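PDB 4ZOE: Lin1840 protein from Listeria innocua serovar 6a, which acts as a family 3 beta-glucosidase in beta-1,2-glucan metabolism, probably releasing beta-D-glucose from terminal, non-reducing beta-D-glucosyl residues. Local coordinates for residues S136-L141 with M151-E156; N566-G571 with S652-V657; P615-L620 with E716-G721; Q643-D648 with P656-K661; A662-A667 with V676-T681. The protein carries 1 engineered substitution. All coordinates share one frame; numbering follows the deposited sequence.

Contact 1. Residues S136-L141 with M151-E156; sequences SPMLDL and MESTGE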
# COMPACT_ATOMS: atom_id res chain seq x y z
N SER A 136 -21.22 -16.18 -5.13
CA SER A 136 -20.03 -16.92 -4.69
C SER A 136 -19.51 -17.72 -5.88
O SER A 136 -20.29 -18.11 -6.72
CB SER A 136 -20.32 -17.77 -3.43
OG SER A 136 -19.35 -18.73 -3.08
N PRO A 137 -18.21 -17.93 -6.01
CA PRO A 137 -17.12 -17.56 -5.13
C PRO A 137 -16.60 -16.10 -5.22
O PRO A 137 -16.63 -15.47 -6.28
CB PRO A 137 -15.99 -18.48 -5.62
CG PRO A 137 -16.21 -18.65 -7.05
CD PRO A 137 -17.69 -18.62 -7.22
N MET A 138 -16.04 -15.64 -4.05
CA MET A 138 -15.29 -14.37 -3.93
C MET A 138 -13.83 -14.69 -4.15
O MET A 138 -13.25 -15.52 -3.40
CB MET A 138 -15.53 -13.82 -2.52
CG MET A 138 -15.00 -12.44 -2.26
SD MET A 138 -13.26 -12.47 -1.87
CE MET A 138 -13.36 -10.85 -1.03
N LEU A 139 -13.29 -14.14 -5.22
CA LEU A 139 -11.95 -14.51 -5.75
C LEU A 139 -11.01 -13.37 -5.74
O LEU A 139 -10.01 -13.36 -6.51
CB LEU A 139 -12.07 -15.11 -7.15
CG LEU A 139 -12.88 -16.41 -7.17
CD1 LEU A 139 -13.12 -16.78 -8.63
CD2 LEU A 139 -12.11 -17.53 -6.47
N ASP A 140 -11.26 -12.41 -4.84
CA ASP A 140 -10.36 -11.29 -4.68
C ASP A 140 -9.01 -11.67 -3.96
O ASP A 140 -9.05 -12.13 -2.83
CB ASP A 140 -11.12 -10.12 -3.98
CG ASP A 140 -12.45 -9.75 -4.66
OD1 ASP A 140 -12.61 -9.93 -5.89
OD2 ASP A 140 -13.36 -9.30 -3.97
N LEU A 141 -7.86 -11.47 -4.58
CA LEU A 141 -6.61 -11.64 -3.94
C LEU A 141 -6.49 -10.64 -2.77
O LEU A 141 -6.85 -9.46 -2.94
CB LEU A 141 -5.50 -11.39 -4.93
CG LEU A 141 -4.11 -11.76 -4.42
CD1 LEU A 141 -3.96 -13.26 -4.23
CD2 LEU A 141 -3.09 -11.18 -5.36
N MET A 151 -12.17 -12.26 5.02
CA MET A 151 -12.81 -13.48 5.50
C MET A 151 -13.52 -14.20 4.32
O MET A 151 -13.74 -15.39 4.37
CB MET A 151 -13.89 -13.16 6.55
CG MET A 151 -14.90 -12.13 6.11
SD MET A 151 -16.64 -12.64 6.43
CE MET A 151 -16.60 -14.09 5.49
N GLU A 152 -13.80 -13.48 3.28
CA GLU A 152 -14.52 -13.98 2.07
C GLU A 152 -13.62 -14.56 0.99
O GLU A 152 -14.08 -15.27 0.12
CB GLU A 152 -15.35 -12.87 1.45
CG GLU A 152 -16.48 -12.29 2.26
CD GLU A 152 -16.91 -10.92 1.71
OE1 GLU A 152 -17.33 -10.81 0.53
OE2 GLU A 152 -16.91 -9.93 2.50
N SER A 153 -12.30 -14.32 1.06
CA SER A 153 -11.33 -14.83 0.14
C SER A 153 -10.67 -16.04 0.71
O SER A 153 -10.70 -16.22 1.91
CB SER A 153 -10.27 -13.76 -0.02
OG SER A 153 -9.23 -14.08 -0.93
N THR A 154 -9.96 -16.82 -0.15
CA THR A 154 -9.14 -17.88 0.30
C THR A 154 -7.68 -17.44 0.52
O THR A 154 -6.88 -18.33 0.82
CB THR A 154 -9.27 -19.17 -0.58
OG1 THR A 154 -8.87 -18.88 -1.93
CG2 THR A 154 -10.72 -19.64 -0.50
N GLY A 155 -7.36 -16.15 0.45
CA GLY A 155 -6.01 -15.69 0.90
C GLY A 155 -5.14 -14.99 -0.10
O GLY A 155 -5.63 -14.40 -1.07
N GLU A 156 -3.82 -15.01 0.16
CA GLU A 156 -2.90 -14.24 -0.57
C GLU A 156 -2.28 -14.91 -1.83
O GLU A 156 -1.44 -14.31 -2.45
CB GLU A 156 -1.69 -13.84 0.36
CG GLU A 156 -0.68 -14.90 0.70
CD GLU A 156 0.24 -14.51 1.84
OE1 GLU A 156 -0.22 -13.77 2.76
OE2 GLU A 156 1.42 -14.97 1.86
O HOH W 1 -15.21 -17.31 -1.59
O HOH W 2 -10.63 -16.13 -3.02
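With its CG anti to the backbone N (chi1 -172°) and a bend at chi2 (-82°), the M138 side chain runs forward along its own segment and lays its sulfur beside the peptide joining E152 and S153, SD of M138 being 3.6 Å from N of S153. CG and CE of M138 both border CB of E152, the two side chains crossing at about a right angle. An unbranched thioether suits this place because it can bend to lie along the peptide, while its sulfur weakly accepts from N of D140. The hydroxyl of S153 donates to the carbonyl of D140 (OG to O 2.7 Å) and accepts from the N of G155 (OG to N 3.1 Å), the latter bond defining an ST turn. Serine thus ties its own turn to the facing chain. Both segments belong to the loop that follows strand 133-134 of the TIM barrel and leads to helix 158-173. Two waters bridge the backbones: one takes the N-H of M138 and donates to O of E152 (2.9 Å), the other takes the N-H of T154 and donates to O of M138 (2.7 Å). L141 sets CD1 3.3 Å from O of E156. G155 has the positive phi and extended psi that glycine adopts readily. D140 turns its carboxylate to H192 and Y223, whereas E152 forms a salt bridge with R149.

Contact 2. Residues N566-G571 with S652-V657; sequences NHLRTG and SISRPV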
# COMPACT_ATOMS: atom_id res chain seq x y z
N ASN A 566 4.98 -14.40 -1.53
CA ASN A 566 5.36 -14.35 -2.95
C ASN A 566 5.83 -12.97 -3.32
O ASN A 566 5.32 -12.28 -4.22
CB ASN A 566 4.26 -14.90 -3.86
CG ASN A 566 2.96 -14.20 -3.72
OD1 ASN A 566 2.59 -13.71 -2.63
ND2 ASN A 566 2.17 -14.24 -4.82
N HIS A 567 6.87 -12.55 -2.62
CA HIS A 567 7.37 -11.19 -2.76
C HIS A 567 8.62 -11.14 -3.62
O HIS A 567 9.28 -12.18 -3.85
CB HIS A 567 7.64 -10.62 -1.36
CG HIS A 567 8.66 -11.39 -0.60
ND1 HIS A 567 10.01 -11.18 -0.80
CD2 HIS A 567 8.57 -12.37 0.34
CE1 HIS A 567 10.71 -12.01 -0.03
NE2 HIS A 567 9.87 -12.74 0.66
N LEU A 568 8.97 -9.94 -4.05
CA LEU A 568 10.11 -9.76 -4.91
C LEU A 568 11.31 -9.68 -4.02
O LEU A 568 11.23 -9.38 -2.81
CB LEU A 568 9.97 -8.51 -5.76
CG LEU A 568 8.69 -8.48 -6.67
CD1 LEU A 568 8.88 -7.16 -7.47
CD2 LEU A 568 8.50 -9.73 -7.49
N ARG A 569 12.44 -9.89 -4.63
CA ARG A 569 13.65 -9.90 -3.87
C ARG A 569 14.21 -8.57 -3.40
O ARG A 569 14.93 -8.56 -2.41
CB ARG A 569 14.64 -10.69 -4.70
CG ARG A 569 15.93 -11.06 -4.02
CD ARG A 569 16.40 -12.42 -4.58
NE ARG A 569 17.51 -12.89 -3.79
CZ ARG A 569 18.78 -12.60 -4.00
NH1 ARG A 569 19.18 -11.79 -4.96
NH2 ARG A 569 19.69 -13.07 -3.17
N THR A 570 13.99 -7.49 -4.19
CA THR A 570 14.64 -6.22 -4.09
C THR A 570 16.12 -6.29 -4.55
O THR A 570 16.68 -7.36 -4.79
CB THR A 570 14.58 -5.50 -2.68
OG1 THR A 570 15.64 -5.94 -1.86
CG2 THR A 570 13.19 -5.69 -1.92
N GLY A 571 16.69 -5.10 -4.63
CA GLY A 571 18.12 -4.94 -4.95
C GLY A 571 19.04 -5.22 -3.81
O GLY A 571 20.25 -5.43 -4.07
N SER A 652 12.99 -11.07 -17.42
CA SER A 652 12.81 -9.70 -17.90
C SER A 652 11.91 -8.83 -16.95
O SER A 652 11.92 -7.64 -17.08
CB SER A 652 12.23 -9.68 -19.32
OG SER A 652 10.96 -10.29 -19.27
N ILE A 653 11.22 -9.45 -16.02
CA ILE A 653 10.48 -8.77 -14.94
C ILE A 653 11.00 -9.41 -13.63
O ILE A 653 11.24 -10.63 -13.60
CB ILE A 653 8.96 -9.06 -15.09
CG1 ILE A 653 8.42 -8.45 -16.42
CG2 ILE A 653 8.20 -8.58 -13.86
CD1 ILE A 653 8.55 -6.95 -16.40
N SER A 654 11.14 -8.63 -12.54
CA SER A 654 11.69 -9.18 -11.29
C SER A 654 10.57 -10.12 -10.82
O SER A 654 9.48 -9.64 -10.70
CB SER A 654 12.00 -8.01 -10.29
OG SER A 654 12.46 -8.51 -9.04
N ARG A 655 10.82 -11.43 -10.58
CA ARG A 655 9.76 -12.38 -10.28
C ARG A 655 9.82 -12.70 -8.81
O ARG A 655 10.88 -12.60 -8.19
CB ARG A 655 9.90 -13.69 -11.11
CG ARG A 655 9.95 -13.40 -12.61
CD ARG A 655 8.55 -13.45 -13.27
NE ARG A 655 8.00 -14.72 -13.09
CZ ARG A 655 6.87 -15.08 -12.44
NH1 ARG A 655 6.04 -14.29 -11.78
NH2 ARG A 655 6.66 -16.33 -12.40
N PRO A 656 8.73 -13.15 -8.28
CA PRO A 656 8.68 -13.51 -6.85
C PRO A 656 9.62 -14.59 -6.46
O PRO A 656 10.06 -15.41 -7.29
CB PRO A 656 7.26 -13.99 -6.62
CG PRO A 656 6.58 -13.82 -7.95
CD PRO A 656 7.49 -13.37 -9.00
N VAL A 657 10.03 -14.55 -5.21
CA VAL A 657 11.07 -15.53 -4.72
C VAL A 657 10.58 -16.97 -4.70
O VAL A 657 11.38 -17.88 -4.80
CB VAL A 657 11.60 -15.18 -3.32
CG1 VAL A 657 12.39 -13.87 -3.37
CG2 VAL A 657 10.50 -15.16 -2.29
O HOH W 3 12.42 -10.57 -7.36
O HOH W 4 12.97 -6.84 -6.87
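S654 meets L568 first: its carbonyl O lies 3.4 Å from CD2 of L568, and its OG, anti to the backbone N, accepts from two waters that take the N-H groups of R569 and T570. A small hydroxyl suits this hub. R655 swings away to a salt bridge with E659; its carbonyl accepts from the first water. P656 is an apolar wedge, CD 4.1 Å from CD2 of L568 and CB 3.5 Å from O of N566; its ring holds phi near -60°, which suits this extended stretch. V657 donates its N-H to O of H567 (2.8 Å) and places CG2 over one face of the imidazole, a CH-pi contact 4.0 Å from the centroid. ND1 of H567 steadies that ring by a nearly straight bond to O of L568 (3.0 Å). The loop after helix 532-541 (family 3 C-terminal domain) crosses that between strands 638-648 and 659-668 (fibronectin type III-like domain), beside the second subunit, whose H280 and N279 bond to S654 and R569.

Contact 3. Residues P615-L620 with E716-G721; sequences PKELNL and EVEVGG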
# COMPACT_ATOMS: atom_id res chain seq x y z
N PRO A 615 14.83 -34.01 -13.35
CA PRO A 615 15.73 -33.57 -14.43
C PRO A 615 16.50 -32.30 -14.12
O PRO A 615 16.02 -31.40 -13.47
CB PRO A 615 14.78 -33.31 -15.62
CG PRO A 615 13.38 -33.40 -15.07
CD PRO A 615 13.44 -34.18 -13.81
N LYS A 616 17.71 -32.22 -14.60
CA LYS A 616 18.46 -31.00 -14.52
C LYS A 616 18.12 -30.04 -15.67
O LYS A 616 18.42 -28.85 -15.57
CB LYS A 616 19.96 -31.29 -14.45
CG LYS A 616 20.82 -30.05 -14.49
CD LYS A 616 20.62 -29.07 -13.31
CE LYS A 616 20.65 -27.63 -13.78
NZ LYS A 616 21.18 -26.71 -12.72
N GLU A 617 17.45 -30.53 -16.71
CA GLU A 617 17.05 -29.69 -17.82
C GLU A 617 15.70 -30.06 -18.33
O GLU A 617 15.25 -31.18 -18.13
CB GLU A 617 18.02 -29.80 -18.95
CG GLU A 617 19.41 -29.52 -18.47
CD GLU A 617 20.31 -29.09 -19.59
OE1 GLU A 617 20.14 -27.93 -20.03
OE2 GLU A 617 21.12 -29.90 -20.07
N LEU A 618 15.11 -29.13 -19.05
CA LEU A 618 13.77 -29.21 -19.48
C LEU A 618 13.72 -28.35 -20.73
O LEU A 618 14.47 -27.31 -20.85
CB LEU A 618 12.91 -28.59 -18.38
CG LEU A 618 11.50 -29.05 -18.23
CD1 LEU A 618 11.44 -30.58 -18.21
CD2 LEU A 618 10.94 -28.53 -16.89
N ASN A 619 12.96 -28.80 -21.71
CA ASN A 619 12.72 -27.97 -22.89
C ASN A 619 11.66 -26.90 -22.59
O ASN A 619 10.87 -27.04 -21.70
CB ASN A 619 12.28 -28.83 -24.08
CG ASN A 619 13.43 -29.67 -24.63
OD1 ASN A 619 13.40 -30.86 -24.52
ND2 ASN A 619 14.45 -29.03 -25.16
N LEU A 620 11.65 -25.84 -23.36
CA LEU A 620 10.56 -24.97 -23.34
C LEU A 620 9.34 -25.72 -23.74
O LEU A 620 9.41 -26.60 -24.56
CB LEU A 620 10.76 -23.78 -24.22
CG LEU A 620 11.90 -22.85 -23.84
CD1 LEU A 620 12.37 -22.09 -25.09
CD2 LEU A 620 11.43 -21.89 -22.69
N GLU A 716 17.23 -27.43 -8.68
CA GLU A 716 17.47 -26.46 -9.78
C GLU A 716 17.20 -27.17 -11.04
O GLU A 716 17.58 -28.35 -11.17
CB GLU A 716 18.89 -25.87 -9.79
CG GLU A 716 18.94 -24.93 -8.57
CD GLU A 716 20.14 -24.06 -8.40
OE1 GLU A 716 21.07 -24.14 -9.19
OE2 GLU A 716 20.10 -23.30 -7.38
N VAL A 717 16.50 -26.47 -11.94
CA VAL A 717 16.16 -26.97 -13.33
C VAL A 717 16.47 -25.89 -14.36
O VAL A 717 15.93 -24.80 -14.25
CB VAL A 717 14.66 -27.31 -13.50
CG1 VAL A 717 14.45 -27.96 -14.84
CG2 VAL A 717 14.20 -28.30 -12.50
N GLU A 718 17.37 -26.14 -15.31
CA GLU A 718 17.68 -25.18 -16.36
C GLU A 718 16.72 -25.40 -17.54
O GLU A 718 16.69 -26.49 -18.14
CB GLU A 718 19.13 -25.27 -16.79
CG GLU A 718 19.55 -24.18 -17.78
CD GLU A 718 19.74 -22.79 -17.18
OE1 GLU A 718 19.58 -21.80 -17.94
OE2 GLU A 718 20.06 -22.69 -15.99
N VAL A 719 15.95 -24.38 -17.87
CA VAL A 719 14.94 -24.46 -18.96
C VAL A 719 15.52 -23.85 -20.23
O VAL A 719 16.05 -22.71 -20.23
CB VAL A 719 13.56 -23.88 -18.52
CG1 VAL A 719 12.51 -24.03 -19.60
CG2 VAL A 719 13.03 -24.63 -17.31
N GLY A 720 15.57 -24.64 -21.33
CA GLY A 720 15.85 -24.03 -22.62
C GLY A 720 15.69 -24.87 -23.87
O GLY A 720 14.95 -25.80 -23.87
N GLY A 721 16.41 -24.54 -24.93
CA GLY A 721 16.41 -25.42 -26.13
C GLY A 721 15.27 -25.16 -27.05
O GLY A 721 14.94 -24.02 -27.35
O HOH W 5 16.33 -30.75 -10.71
O HOH W 6 18.16 -26.40 -20.87
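No flat groups stack here: the carboxylate of E617 leans over the neighbouring strand on the same side of the sheet as E718, with a water 2.6 Å from OE1 of E617, while the amide of N619 brings ND2 to 3.5 Å from O of G720. The side chain of E716 runs beside that of K616, both pointing the same way, but NZ of K616 stays 4.4 Å from OE1 of E716, beyond a salt bridge. Charged residues suit this side, where K616 and E617 are exposed and E718 forms a salt bridge with R284 of the second subunit. Between the chains run parallel-strand bonds, from N of E718 to O of K616 (2.9 Å), from N of L618 to O of E718 and from N of G720 to O of L618 (2.9 Å), with a weak one from N of L620 to O of G720. Strand 617-620 is the edge strand of its sheet and runs parallel to 712-720. Since 607-611, just before it, belongs to the other sheet, the chain switches sheets here, as the first strand does in many immunoglobulin-like sandwiches. On the buried side CB of L618 lies 3.9 Å from CG1 of V717 and touches CG2 of V719; L624 and F685 complete that packing. Branched V717 and V719 suit an extended strand facing the sandwich interior. CD2 of L620 rests 3.9 Å from CG1 of V719.

Contact 4. Residues Q643-D648 with P656-K661; sequences QVYLQD and PVKELK. With MG (magnesium ion), chain C.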
# COMPACT_ATOMS: atom_id res chain seq x y z
N GLN A 643 3.39 -29.09 -0.51
CA GLN A 643 3.41 -27.88 -1.39
C GLN A 643 4.57 -27.85 -2.30
O GLN A 643 5.73 -28.16 -1.91
CB GLN A 643 3.42 -26.62 -0.49
CG GLN A 643 2.23 -26.61 0.47
CD GLN A 643 2.49 -25.87 1.77
OE1 GLN A 643 2.99 -24.73 1.76
NE2 GLN A 643 2.12 -26.48 2.89
N VAL A 644 4.30 -27.44 -3.54
CA VAL A 644 5.39 -27.29 -4.49
C VAL A 644 5.37 -25.85 -5.00
O VAL A 644 4.38 -25.41 -5.55
CB VAL A 644 5.29 -28.28 -5.68
CG1 VAL A 644 6.51 -28.20 -6.50
CG2 VAL A 644 5.10 -29.73 -5.19
N TYR A 645 6.53 -25.19 -4.89
CA TYR A 645 6.73 -23.84 -5.37
C TYR A 645 7.77 -23.78 -6.47
O TYR A 645 8.66 -24.62 -6.57
CB TYR A 645 7.18 -22.96 -4.19
CG TYR A 645 6.27 -22.90 -3.00
CD1 TYR A 645 6.28 -23.89 -2.05
CD2 TYR A 645 5.45 -21.81 -2.81
CE1 TYR A 645 5.48 -23.83 -0.94
CE2 TYR A 645 4.58 -21.73 -1.74
CZ TYR A 645 4.59 -22.76 -0.80
OH TYR A 645 3.82 -22.69 0.30
N LEU A 646 7.63 -22.78 -7.33
CA LEU A 646 8.58 -22.50 -8.37
C LEU A 646 9.10 -21.05 -8.23
O LEU A 646 8.35 -20.15 -7.81
CB LEU A 646 7.90 -22.57 -9.71
CG LEU A 646 7.99 -23.81 -10.59
CD1 LEU A 646 7.69 -23.40 -12.05
CD2 LEU A 646 9.30 -24.58 -10.47
N GLN A 647 10.36 -20.83 -8.54
CA GLN A 647 10.98 -19.56 -8.66
C GLN A 647 11.66 -19.42 -10.01
O GLN A 647 12.33 -20.36 -10.47
CB GLN A 647 12.07 -19.40 -7.60
CG GLN A 647 12.76 -18.05 -7.67
CD GLN A 647 13.94 -17.90 -6.70
OE1 GLN A 647 14.42 -18.86 -6.08
NE2 GLN A 647 14.40 -16.67 -6.56
N ASP A 648 11.47 -18.25 -10.65
CA ASP A 648 12.14 -17.90 -11.84
C ASP A 648 13.31 -17.02 -11.43
O ASP A 648 13.12 -15.88 -11.10
CB ASP A 648 11.17 -17.19 -12.77
CG ASP A 648 11.72 -16.98 -14.18
OD1 ASP A 648 12.89 -17.18 -14.48
OD2 ASP A 648 10.94 -16.53 -15.01
N PRO A 656 8.73 -13.15 -8.28
CA PRO A 656 8.68 -13.51 -6.85
C PRO A 656 9.62 -14.59 -6.46
O PRO A 656 10.06 -15.41 -7.29
CB PRO A 656 7.26 -13.99 -6.62
CG PRO A 656 6.58 -13.82 -7.95
CD PRO A 656 7.49 -13.37 -9.00
N VAL A 657 10.03 -14.55 -5.21
CA VAL A 657 11.07 -15.53 -4.72
C VAL A 657 10.58 -16.97 -4.70
O VAL A 657 11.38 -17.88 -4.80
CB VAL A 657 11.60 -15.18 -3.32
CG1 VAL A 657 12.39 -13.87 -3.37
CG2 VAL A 657 10.50 -15.16 -2.29
N LYS A 658 9.26 -17.12 -4.55
CA LYS A 658 8.51 -18.35 -4.72
C LYS A 658 7.09 -18.02 -5.16
O LYS A 658 6.49 -16.99 -4.78
CB LYS A 658 8.25 -19.11 -3.37
CG LYS A 658 9.40 -19.58 -2.66
CD LYS A 658 9.02 -20.34 -1.43
CE LYS A 658 10.17 -21.06 -0.87
NZ LYS A 658 11.28 -20.22 -0.41
N GLU A 659 6.51 -18.98 -5.87
CA GLU A 659 5.07 -19.03 -6.09
C GLU A 659 4.57 -20.45 -6.00
O GLU A 659 5.21 -21.38 -6.56
CB GLU A 659 4.79 -18.52 -7.49
CG GLU A 659 5.14 -17.08 -7.85
CD GLU A 659 4.78 -16.76 -9.31
OE1 GLU A 659 5.15 -17.50 -10.27
OE2 GLU A 659 4.12 -15.76 -9.56
N LEU A 660 3.44 -20.66 -5.32
CA LEU A 660 2.86 -21.95 -5.22
C LEU A 660 2.33 -22.38 -6.59
O LEU A 660 1.54 -21.61 -7.20
CB LEU A 660 1.66 -21.96 -4.24
CG LEU A 660 1.11 -23.31 -3.87
CD1 LEU A 660 2.05 -24.13 -3.04
CD2 LEU A 660 -0.23 -23.19 -3.16
N LYS A 661 2.67 -23.62 -7.00
CA LYS A 661 2.16 -24.19 -8.28
C LYS A 661 1.53 -25.54 -8.20
O LYS A 661 0.95 -25.96 -9.21
CB LYS A 661 3.27 -24.21 -9.34
CG LYS A 661 4.01 -22.91 -9.57
CD LYS A 661 3.16 -21.91 -10.31
CE LYS A 661 3.90 -20.62 -10.52
NZ LYS A 661 3.06 -19.66 -11.28
MG MG C . 14.07 -16.90 -16.07
O HOH W 7 7.49 -18.59 -10.02
O HOH W 8 9.45 -16.69 -9.73
O HOH W 9 12.48 -15.94 -17.07
O HOH W 10 15.34 -16.45 -17.63
O HOH W 11 15.74 -17.81 -14.80
O HOH W 12 13.55 -18.76 -16.87
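The phenol ring of Y645 is held between two side chains: CD1 of L660 sits over one face, 3.8 Å from the centroid in a CH-pi contact, and CD of K658 over the opposite face. With CG anti to its backbone N (chi1 -170°), L660 carries CD1 onto the ring face. Tyrosine suits the place because its hydroxyl donates to OE1 of Q643 (2.6 Å) in the carbonyl plane. The backbones form an antiparallel hairpin: Y645 and L660 are a non-hydrogen-bonded pair, L646 and E659 a hydrogen-bonded one with two bonds of 2.9 Å between N and O. On the other side of the sheet a water donates to both O of L646 and OE1 of E659, which also takes a weak salt-bridge bond from NZ of K661 (3.2 Å). Where the first strand ends, OD1 of D648 binds magnesium at 2.0 Å, joined by O of T650 and four waters. Six oxygen ligands suit this hard cation, and the single carboxylate would probably offset only part of its charge.

Contact 5. Residues A662-A667 with V676-T681; sequences AFEKVA and VTFELT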
# COMPACT_ATOMS: atom_id res chain seq x y z
N ALA A 662 1.53 -26.17 -7.01
CA ALA A 662 0.89 -27.44 -6.77
C ALA A 662 0.76 -27.68 -5.31
O ALA A 662 1.60 -27.25 -4.48
CB ALA A 662 1.68 -28.57 -7.47
N PHE A 663 -0.34 -28.30 -4.93
CA PHE A 663 -0.54 -28.78 -3.55
C PHE A 663 -1.41 -30.02 -3.52
O PHE A 663 -2.31 -30.18 -4.36
CB PHE A 663 -1.08 -27.62 -2.62
CG PHE A 663 -2.39 -27.11 -3.04
CD1 PHE A 663 -2.52 -26.16 -4.05
CD2 PHE A 663 -3.52 -27.64 -2.47
CE1 PHE A 663 -3.72 -25.81 -4.50
CE2 PHE A 663 -4.74 -27.24 -2.91
CZ PHE A 663 -4.84 -26.31 -3.92
N GLU A 664 -1.16 -30.87 -2.53
CA GLU A 664 -2.02 -31.97 -2.22
C GLU A 664 -1.99 -32.27 -0.75
O GLU A 664 -0.95 -32.38 -0.15
CB GLU A 664 -1.59 -33.27 -2.98
CG GLU A 664 -2.69 -34.31 -2.94
CD GLU A 664 -2.36 -35.65 -3.58
OE1 GLU A 664 -1.71 -35.66 -4.66
OE2 GLU A 664 -2.82 -36.70 -3.03
N LYS A 665 -3.15 -32.43 -0.18
CA LYS A 665 -3.26 -32.84 1.17
C LYS A 665 -3.32 -34.38 1.18
O LYS A 665 -4.18 -34.97 0.55
CB LYS A 665 -4.53 -32.30 1.75
CG LYS A 665 -4.65 -32.46 3.26
CD LYS A 665 -5.84 -31.65 3.78
CE LYS A 665 -5.40 -30.89 5.00
NZ LYS A 665 -6.53 -30.16 5.65
N VAL A 666 -2.40 -34.98 1.90
CA VAL A 666 -2.23 -36.45 1.93
C VAL A 666 -2.55 -37.01 3.32
O VAL A 666 -1.97 -36.59 4.32
CB VAL A 666 -0.80 -36.80 1.47
CG1 VAL A 666 -0.60 -38.31 1.39
CG2 VAL A 666 -0.52 -36.17 0.12
N ALA A 667 -3.55 -37.89 3.41
CA ALA A 667 -3.90 -38.58 4.65
C ALA A 667 -3.07 -39.87 4.85
O ALA A 667 -2.97 -40.70 3.92
CB ALA A 667 -5.38 -38.94 4.62
N VAL A 676 2.95 -39.29 -4.28
CA VAL A 676 2.01 -38.47 -5.06
C VAL A 676 2.84 -37.86 -6.12
O VAL A 676 4.05 -37.66 -5.95
CB VAL A 676 1.25 -37.33 -4.27
CG1 VAL A 676 0.12 -37.90 -3.46
CG2 VAL A 676 2.16 -36.55 -3.39
N THR A 677 2.18 -37.50 -7.19
CA THR A 677 2.89 -36.91 -8.32
C THR A 677 2.25 -35.60 -8.66
O THR A 677 1.07 -35.43 -8.53
CB THR A 677 2.78 -37.80 -9.56
OG1 THR A 677 1.38 -38.03 -9.81
CG2 THR A 677 3.41 -39.09 -9.32
N PHE A 678 3.04 -34.69 -9.17
CA PHE A 678 2.55 -33.38 -9.53
C PHE A 678 3.06 -33.08 -10.94
O PHE A 678 4.21 -33.33 -11.23
CB PHE A 678 3.09 -32.29 -8.57
CG PHE A 678 2.69 -32.43 -7.12
CD1 PHE A 678 1.42 -32.14 -6.69
CD2 PHE A 678 3.61 -32.87 -6.16
CE1 PHE A 678 1.09 -32.26 -5.34
CE2 PHE A 678 3.30 -32.97 -4.82
CZ PHE A 678 2.02 -32.68 -4.41
N GLU A 679 2.24 -32.51 -11.81
CA GLU A 679 2.72 -32.00 -13.12
C GLU A 679 2.75 -30.45 -13.11
O GLU A 679 1.71 -29.80 -13.03
CB GLU A 679 1.82 -32.45 -14.27
CG GLU A 679 2.35 -32.06 -15.65
CD GLU A 679 1.48 -32.51 -16.76
OE1 GLU A 679 1.75 -32.16 -17.94
OE2 GLU A 679 0.51 -33.22 -16.47
N LEU A 680 3.93 -29.87 -13.16
CA LEU A 680 4.01 -28.42 -13.35
C LEU A 680 4.18 -28.24 -14.87
O LEU A 680 5.26 -28.55 -15.43
CB LEU A 680 5.19 -27.83 -12.57
CG LEU A 680 5.23 -28.20 -11.08
CD1 LEU A 680 6.24 -27.33 -10.36
CD2 LEU A 680 3.94 -28.00 -10.41
N THR A 681 3.09 -27.82 -15.51
CA THR A 681 3.09 -27.54 -16.92
C THR A 681 3.92 -26.33 -17.20
O THR A 681 4.24 -25.52 -16.32
CB THR A 681 1.71 -27.38 -17.55
OG1 THR A 681 1.09 -26.22 -17.05
CG2 THR A 681 0.82 -28.58 -17.29
O HOH W 13 -1.25 -34.41 -7.01
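Apolar contacts carry most of this interface, with F678 at its centre. CB of A662 lies 3.7 Å from CD1 of F678 and 3.8 Å from CD2 of L680, the small alanine allowing ring and leucine to come close to its strand. CB of E664 meets the phenylalanine at its edge, near the ring plane, and V666 slides past V676, with CG2 of the former 4.0 Å from CG1 of the latter. The extended side chain of E664 packs its carboxylate across V676, OE1 coming within 3.1 Å of CG1, a tight fit. Polar contact is sparser: a water donates to OE1 of E664 (2.7 Å) and to O of T677. Glutamate suits this partly exposed border, being aliphatic near the backbone and polar at its end. The two strands belong to different sheets of the fibronectin type III-like sandwich, their axes 8.0 Å apart at 159°. I642 and V644 of strand 638-648 and V628 of strand 624-632 also surround F678, while F663 faces the other way, onto helix 158-173.

How the contacts relate
Contacts 2 to 5 gather round the fibronectin type III-like domain, whereas contact 1 lies in the TIM barrel, its centre about 3 Å from the centre of the chain. Contacts 4 and 5 share strand 659-668, their centres about 14 Å apart, and V644 N lies 2.9 Å from A662 O in a probable hydrogen bond. Contact 2 shares P656 and V657 with contact 4 and packs lightly on contact 1 (E156 O to N566 OD1 4.1 Å), placing it between barrel loop and sandwich. Contact 3 closes the chain round contacts 4 and 5. The magnesium of contact 4 is about 7 Å from the V719 side chain (contact 3) and 6 Å from that of R655 (contact 2).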